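Local atomic coordinates of protein AggB (Escherichia coli, PDB entry 4PHX), a protein that serves as the minor subunit of aggregative adherence fimbriae type I, with an Ig-like fold completed by donor-strand complementation, and probably acts in cell adhesion. Residues S72-E77 with G81-G86. Residues are numbered along the deposited sequence; the frame is centred on the assembly and turned at random.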
loop_
_atom_site.group_PDB
_atom_site.type_symbol
_atom_site.label_atom_id
_atom_site.label_comp_id
_atom_site.label_asym_id
_atom_site.label_seq_id
_atom_site.Cartn_x
_atom_site.Cartn_y
_atom_site.Cartn_z
ATOM N N SER B 72 8.058 1.713 23.741
ATOM C CA SER B 72 7.991 3.125 23.391
ATOM C C SER B 72 9.391 3.701 23.487
ATOM O O SER B 72 10.184 3.269 24.333
ATOM C CB SER B 72 7.041 3.882 24.330
ATOM O OG SER B 72 5.767 3.266 24.364
ATOM N N SER B 73 9.689 4.670 22.618
ATOM C CA SER B 73 10.986 5.325 22.600
ATOM C C SER B 73 11.191 6.019 23.937
ATOM O O SER B 73 10.239 6.569 24.489
ATOM C CB SER B 73 11.041 6.337 21.463
ATOM O OG SER B 73 10.898 5.711 20.202
ATOM N N SER B 74 12.409 6.009 24.471
ATOM C CA SER B 74 12.609 6.566 25.817
ATOM C C SER B 74 13.919 7.327 26.088
ATOM O O SER B 74 14.900 7.207 25.350
ATOM C CB SER B 74 12.378 5.489 26.900
ATOM O OG SER B 74 13.308 4.432 26.789
ATOM N N LEU B 75 13.906 8.096 27.178
ATOM C CA LEU B 75 15.009 8.952 27.567
ATOM C C LEU B 75 15.076 8.970 29.089
ATOM O O LEU B 75 14.459 9.810 29.746
ATOM C CB LEU B 75 14.800 10.368 27.016
ATOM C CG LEU B 75 15.900 11.431 27.157
ATOM C CD1 LEU B 75 15.684 12.321 28.387
ATOM C CD2 LEU B 75 17.278 10.791 27.170
ATOM N N ILE B 76 15.831 8.033 29.648
ATOM C CA ILE B 76 15.828 7.809 31.083
ATOM C C ILE B 76 17.213 8.035 31.710
ATOM O O ILE B 76 18.091 7.177 31.619
ATOM C CB ILE B 76 15.353 6.377 31.391
ATOM C CG1 ILE B 76 13.999 6.103 30.731
ATOM C CG2 ILE B 76 15.295 6.138 32.883
ATOM C CD1 ILE B 76 13.617 4.641 30.725
ATOM N N GLU B 77 17.409 9.200 32.322
ATOM C CA GLU B 77 18.623 9.496 33.110
ATOM C C GLU B 77 20.036 9.454 32.470
ATOM O O GLU B 77 20.938 8.848 33.069
ATOM C CB GLU B 77 18.681 8.593 34.354
ATOM C CG GLU B 77 17.613 8.815 35.399
ATOM C CD GLU B 77 17.595 7.682 36.413
ATOM O OE1 GLU B 77 18.657 7.041 36.586
ATOM O OE2 GLU B 77 16.535 7.424 37.021
ATOM N N GLY B 81 16.735 5.061 24.453
ATOM C CA GLY B 81 16.445 3.669 24.155
ATOM C C GLY B 81 14.956 3.472 23.993
ATOM O O GLY B 81 14.222 4.434 23.826
ATOM N N VAL B 82 14.489 2.233 24.036
ATOM C CA VAL B 82 13.051 2.011 24.052
ATOM C C VAL B 82 12.695 1.313 25.359
ATOM O O VAL B 82 13.532 0.628 25.936
ATOM C CB VAL B 82 12.533 1.244 22.808
ATOM C CG1 VAL B 82 12.885 2.004 21.524
ATOM C CG2 VAL B 82 13.113 -0.148 22.759
ATOM N N TYR B 83 11.464 1.517 25.823
ATOM C CA TYR B 83 11.054 1.125 27.166
ATOM C C TYR B 83 9.678 0.456 27.157
ATOM O O TYR B 83 8.946 0.520 26.166
ATOM C CB TYR B 83 11.038 2.344 28.111
ATOM C CG TYR B 83 9.679 2.631 28.736
ATOM C CD1 TYR B 83 9.371 2.190 30.019
ATOM C CD2 TYR B 83 8.702 3.332 28.039
ATOM C CE1 TYR B 83 8.130 2.428 30.585
ATOM C CE2 TYR B 83 7.454 3.584 28.611
ATOM C CZ TYR B 83 7.177 3.127 29.881
ATOM O OH TYR B 83 5.938 3.367 30.446
ATOM N N ARG B 84 9.343 -0.167 28.283
ATOM C CA ARG B 84 8.122 -0.929 28.460
ATOM C C ARG B 84 7.872 -1.059 29.971
ATOM O O ARG B 84 8.784 -1.420 30.723
ATOM C CB ARG B 84 8.356 -2.293 27.856
ATOM C CG ARG B 84 7.232 -3.218 27.951
ATOM C CD ARG B 84 7.655 -4.559 27.424
ATOM N NE ARG B 84 6.480 -5.294 26.982
ATOM C CZ ARG B 84 6.102 -5.387 25.711
ATOM N NH1 ARG B 84 6.831 -4.816 24.752
ATOM N NH2 ARG B 84 5.009 -6.073 25.398
ATOM N N GLN B 85 6.659 -0.735 30.421
ATOM C CA GLN B 85 6.304 -0.879 31.834
ATOM C C GLN B 85 6.021 -2.333 32.079
ATOM O O GLN B 85 5.727 -3.066 31.134
ATOM C CB GLN B 85 5.063 -0.052 32.191
ATOM C CG GLN B 85 4.622 -0.105 33.674
ATOM C CD GLN B 85 5.145 1.067 34.503
ATOM O OE1 GLN B 85 4.885 2.234 34.191
ATOM N NE2 GLN B 85 5.887 0.757 35.567
ATOM N N GLY B 86 6.120 -2.765 33.334
ATOM C CA GLY B 86 5.728 -4.116 33.677
ATOM C C GLY B 86 6.552 -4.735 34.782
ATOM O O GLY B 86 7.753 -4.483 34.901
HETATM O O HOH W 1 5.525 0.975 26.402
#
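The carbonyl O of Ser72 receives Tyr83 N at 2.6 Å, with an N-H...O angle of 153°, and also meets the CA-H of Val82, whose CA lies 3.1 Å from Ser72 O. The return bond, Ser72 N to Tyr83 O at 2.8 Å, closes the ring of a hydrogen-bonded antiparallel pair. Both donors lie in the plane of the carbonyl they address. A water links Ser72 OG with Tyr83 O, donating only weakly to the latter; the firmer partner of that hydroxyl is Ser73 OG of a neighbouring subunit, another copy of this protein.

Ser73 and Val82 form the intervening non-hydrogen-bonded pair, their side chains on one face of the sheet, with Val82 CG1 4.0 Å from Ser73 CA. Ser74 and Gly81 make the next hydrogen-bonded pair. Gly81 N reaches Ser74 O at 3.0 Å, but from well above the carbonyl plane; the reverse bond, Ser74 N to Gly81 O, is modelled so short that its exact length is doubtful. With chi1 at 63°, Ser74 OG lies between its own backbone N and carbonyl carbon, where it gives Gly81 O a weak second bond and comes within 3.4 Å of Tyr83 CB.

On the face shared by Ser72, Ser74 and Tyr83, the tyrosine ring presents an edge to Ser72 O. Just past the ladder, Ile76 brings CD1 to 4.3 Å from Tyr83 CB. Ile76 and Tyr83 both continue onto Leu117 of strand 107-117.

The pairing is a short antiparallel ladder in the Ig-like sandwich, just inside strand 79-80. The short strand axes cross at 102°, consistent with only three bridges. Strand 82-85 bonds onward to strand 34-39, and Ser73 and Ser74 join a parallel ladder with the neighbouring subunit. Backbone bonds therefore carry the pairing; Ser74 OG adds a weak internal bond, and Ser72 OG a link between subunits.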